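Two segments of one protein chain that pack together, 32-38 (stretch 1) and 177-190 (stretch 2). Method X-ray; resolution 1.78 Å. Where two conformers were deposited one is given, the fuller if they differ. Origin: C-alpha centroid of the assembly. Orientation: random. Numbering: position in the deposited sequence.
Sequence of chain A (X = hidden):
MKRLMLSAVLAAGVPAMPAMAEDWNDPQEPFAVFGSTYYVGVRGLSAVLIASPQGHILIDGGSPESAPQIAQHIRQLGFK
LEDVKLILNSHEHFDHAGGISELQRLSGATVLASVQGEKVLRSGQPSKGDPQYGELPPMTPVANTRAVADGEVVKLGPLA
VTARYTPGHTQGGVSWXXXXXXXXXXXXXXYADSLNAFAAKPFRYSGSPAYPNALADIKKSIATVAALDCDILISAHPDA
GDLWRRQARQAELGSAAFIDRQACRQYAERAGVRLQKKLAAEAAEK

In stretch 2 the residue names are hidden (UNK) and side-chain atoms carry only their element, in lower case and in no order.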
# COMPACT_ATOMS: atom_id res chain seq x y z
N ALA A 32 -13.26 -2.75 11.48
CA ALA A 32 -12.21 -3.59 12.02
C ALA A 32 -11.94 -4.76 11.09
O ALA A 32 -12.87 -5.38 10.56
CB ALA A 32 -12.61 -4.13 13.39
N VAL A 33 -10.65 -5.08 10.90
CA VAL A 33 -10.30 -6.20 10.05
C VAL A 33 -9.94 -7.37 10.97
O VAL A 33 -10.56 -8.43 10.91
CB VAL A 33 -9.16 -5.86 9.07
CG1 VAL A 33 -8.83 -7.04 8.24
CG2 VAL A 33 -9.61 -4.69 8.15
N PHE A 34 -8.95 -7.17 11.83
CA PHE A 34 -8.51 -8.19 12.77
C PHE A 34 -7.80 -7.50 13.93
O PHE A 34 -6.88 -6.73 13.71
CB PHE A 34 -7.57 -9.17 12.09
CG PHE A 34 -7.47 -10.49 12.78
CD1 PHE A 34 -8.34 -11.51 12.45
CD2 PHE A 34 -6.54 -10.70 13.79
CE1 PHE A 34 -8.27 -12.75 13.08
CE2 PHE A 34 -6.45 -11.94 14.43
CZ PHE A 34 -7.33 -12.96 14.07
N GLY A 35 -8.24 -7.77 15.16
CA GLY A 35 -7.53 -7.18 16.30
C GLY A 35 -7.60 -5.66 16.22
O GLY A 35 -8.66 -5.08 15.94
N SER A 36 -6.45 -5.00 16.38
CA SER A 36 -6.36 -3.54 16.39
C SER A 36 -6.10 -2.96 14.99
O SER A 36 -5.77 -1.76 14.87
CB SER A 36 -5.25 -3.07 17.36
OG SER A 36 -3.94 -3.25 16.84
N THR A 37 -6.30 -3.76 13.95
CA THR A 37 -6.07 -3.36 12.56
C THR A 37 -7.40 -3.01 11.91
O THR A 37 -8.34 -3.82 11.94
CB THR A 37 -5.38 -4.47 11.77
OG1 THR A 37 -4.03 -4.60 12.23
CG2 THR A 37 -5.32 -4.14 10.26
N TYR A 38 -7.49 -1.81 11.33
CA TYR A 38 -8.76 -1.35 10.77
C TYR A 38 -8.56 -0.93 9.32
O TYR A 38 -7.52 -0.39 8.98
CB TYR A 38 -9.33 -0.16 11.56
CG TYR A 38 -9.64 -0.46 13.00
CD1 TYR A 38 -8.63 -0.52 13.96
CD2 TYR A 38 -10.95 -0.67 13.41
CE1 TYR A 38 -8.93 -0.80 15.31
CE2 TYR A 38 -11.26 -0.97 14.77
CZ TYR A 38 -10.22 -1.03 15.69
OH TYR A 38 -10.51 -1.30 16.99
N UNK A 177 4.17 -6.02 6.29
CA UNK A 177 3.62 -7.21 6.94
C UNK A 177 3.68 -7.06 8.47
O UNK A 177 4.58 -6.42 9.02
o UNK A 177 5.70 -8.44 6.99
c UNK A 177 4.36 -8.69 5.00
c UNK A 177 4.35 -8.50 6.53
N UNK A 178 2.68 -7.63 9.14
CA UNK A 178 2.62 -7.59 10.60
C UNK A 178 1.66 -8.68 11.05
O UNK A 178 0.98 -9.31 10.24
c UNK A 178 0.75 -5.78 10.83
c UNK A 178 2.17 -6.22 11.15
c UNK A 178 -1.32 -4.36 7.47
c UNK A 178 -1.91 -4.53 8.70
c UNK A 178 -0.30 -5.70 11.70
c UNK A 178 -1.11 -5.00 9.74
c UNK A 178 0.25 -5.31 9.56
c UNK A 178 0.82 -5.15 8.29
c UNK A 178 0.01 -4.67 7.25
n UNK A 178 -1.42 -5.23 11.05
N UNK A 179 1.63 -8.93 12.35
CA UNK A 179 0.68 -9.89 12.92
C UNK A 179 -0.31 -9.13 13.78
O UNK A 179 0.07 -8.22 14.52
c UNK A 179 2.58 -13.19 13.63
c UNK A 179 1.40 -10.95 13.77
c UNK A 179 2.21 -11.89 12.90
n UNK A 179 0.05 -15.78 13.07
c UNK A 179 1.09 -15.01 12.84
n UNK A 179 1.45 -14.11 13.75
n UNK A 179 1.76 -15.18 11.71
N UNK A 180 -1.59 -9.49 13.66
CA UNK A 180 -2.66 -8.96 14.49
C UNK A 180 -3.22 -10.11 15.32
O UNK A 180 -3.06 -11.28 14.95
c UNK A 180 -3.78 -8.28 13.67
N UNK A 181 -3.83 -9.77 16.46
CA UNK A 181 -4.30 -10.77 17.42
C UNK A 181 -5.65 -10.37 17.98
O UNK A 181 -5.91 -9.18 18.22
o UNK A 181 -3.13 -9.73 19.29
c UNK A 181 -1.95 -11.47 18.12
c UNK A 181 -3.30 -10.98 18.60
N UNK A 182 -6.50 -11.36 18.22
CA UNK A 182 -7.77 -11.10 18.88
C UNK A 182 -8.31 -12.42 19.40
O UNK A 182 -8.18 -13.43 18.73
c UNK A 182 -10.46 -10.62 16.01
c UNK A 182 -8.81 -10.42 17.95
o UNK A 182 -10.44 -9.43 15.64
o UNK A 182 -11.44 -11.37 15.78
c UNK A 182 -9.21 -11.20 16.73
N UNK A 183 -8.88 -12.40 20.60
CA UNK A 183 -9.60 -13.56 21.15
C UNK A 183 -8.75 -14.84 21.13
O UNK A 183 -9.27 -15.95 20.90
o UNK A 183 -11.82 -14.90 22.34
n UNK A 183 -12.81 -15.30 20.35
c UNK A 183 -10.92 -13.76 20.40
c UNK A 183 -11.89 -14.71 21.12
N UNK A 184 -7.45 -14.71 21.38
CA UNK A 184 -6.55 -15.85 21.39
C UNK A 184 -6.09 -16.32 20.03
O UNK A 184 -5.41 -17.35 19.94
N UNK A 185 -6.44 -15.61 18.97
CA UNK A 185 -6.07 -15.95 17.61
C UNK A 185 -5.13 -14.89 17.06
O UNK A 185 -5.13 -13.75 17.51
c UNK A 185 -9.60 -17.11 16.43
c UNK A 185 -10.35 -18.43 16.71
n UNK A 185 -11.83 -18.30 16.55
c UNK A 185 -7.32 -16.05 16.72
c UNK A 185 -8.28 -17.12 17.18
N UNK A 186 -4.35 -15.28 16.06
CA UNK A 186 -3.45 -14.35 15.40
C UNK A 186 -3.51 -14.57 13.90
O UNK A 186 -3.89 -15.64 13.43
o UNK A 186 -1.40 -15.67 15.41
c UNK A 186 -2.00 -14.49 15.91
N UNK A 187 -3.19 -13.52 13.16
CA UNK A 187 -3.27 -13.56 11.71
C UNK A 187 -2.07 -12.83 11.13
O UNK A 187 -1.76 -11.72 11.57
c UNK A 187 -4.56 -12.90 11.20
N UNK A 188 -1.44 -13.43 10.11
CA UNK A 188 -0.41 -12.74 9.35
C UNK A 188 -1.07 -11.77 8.36
O UNK A 188 -1.80 -12.20 7.45
c UNK A 188 0.50 -13.76 8.65
N UNK A 189 -0.86 -10.46 8.58
CA UNK A 189 -1.47 -9.40 7.78
C UNK A 189 -0.51 -8.99 6.68
O UNK A 189 0.70 -8.93 6.90
s UNK A 189 -4.06 -9.27 9.79
c UNK A 189 -4.97 -7.85 9.26
c UNK A 189 -2.41 -8.57 10.03
c UNK A 189 -1.78 -8.17 8.66
N UNK A 190 -1.05 -8.74 5.47
CA UNK A 190 -0.20 -8.30 4.38
C UNK A 190 -0.88 -7.11 3.72
O UNK A 190 -2.00 -7.25 3.21
c UNK A 190 0.76 -8.83 2.11
c UNK A 190 0.04 -9.41 3.34
c UNK A 190 0.84 -10.59 3.94
O HOH W 1 -4.22 -6.91 16.91

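Position 177 carries one carbon bonded to an oxygen and a second carbon, a beta-branched hydroxyl side chain, and lies beyond reach of stretch 1: T177. Position 178 has one carbon leading to fused five- and six-membered rings of eight carbons and one nitrogen, an indole, hence W178. Its NE1 donates to T37 OG1 at 2.9 Å with an N-H...acceptor angle of 173°, and the hydroxyl sits at the ring edge, where an indole N-H points.

Position 179 shows three carbons, a nitrogen, then a carbon bearing two more nitrogens; this guanidinium, on a chain whose CA-to-CB bond points away from stretch 1, marks R179. At 180 a lone carbon defines A180; its CB lies 3.5 Å from F34 O and 3.7 Å from F34 CD2. Position 181 repeats the carbon carrying one oxygen and one carbon, again pointing away: T181. Its backbone does the touching, with O 3.2 Å from G35 CA and CA 3.9 Å from F34 CE2.

Position 182 has three carbons, the last carrying two oxygens. This carboxylate is E182; OE2 accepts from G35 N at 2.8 Å and 177°, while CG stands 3.8 Å from the F34 ring centroid, 18° off the normal. Position 183 has two carbons, the second bearing one oxygen and one nitrogen, and no contact: N183. Position 184 has no side-chain atoms and phi 81°, so G184 fits a type I' turn running from E182 to 185.

Position 185 has four carbons in a row ending in nitrogen: K185, whose CB is 4.1 Å from F34 CZ though its chain end leads away. One carbon and one oxygen at 186 give S186, which points away and whose OG accepts from R179 NH2 at 2.8 Å. The single carbon at 187 identifies A187: CB lies 3.8 Å from the F34 ring centroid, only 8° off the normal. Position 188, also one carbon, is A188, out of reach. Position 189 has two carbons, a sulfur and a terminal carbon, unbranched: M189; CE approaches T37 CG2 at 3.9 Å and V33 CG1 at 4.1 Å. Position 190 has one carbon carrying two others and makes no contact: V190.

The contact centres on F34, gripped over opposite ring faces by E182 CG and A187 CB. Two nearly linear hydrogen bonds, G35 N to E182 OE2 and W178 NE1 to T37 OG1, tie the F34-T37 turn to the hairpin. G35 has phi 62°, which favours glycine, and an ideal CB there would fall 2.4 Å from T181 O, a clash. The O of water 1 accepts from S36 N at 3.0 Å and from T181 N at 2.9 Å, bridging the backbones.

Stretch 2, residues 177-190: TWRATENGKSAAMV
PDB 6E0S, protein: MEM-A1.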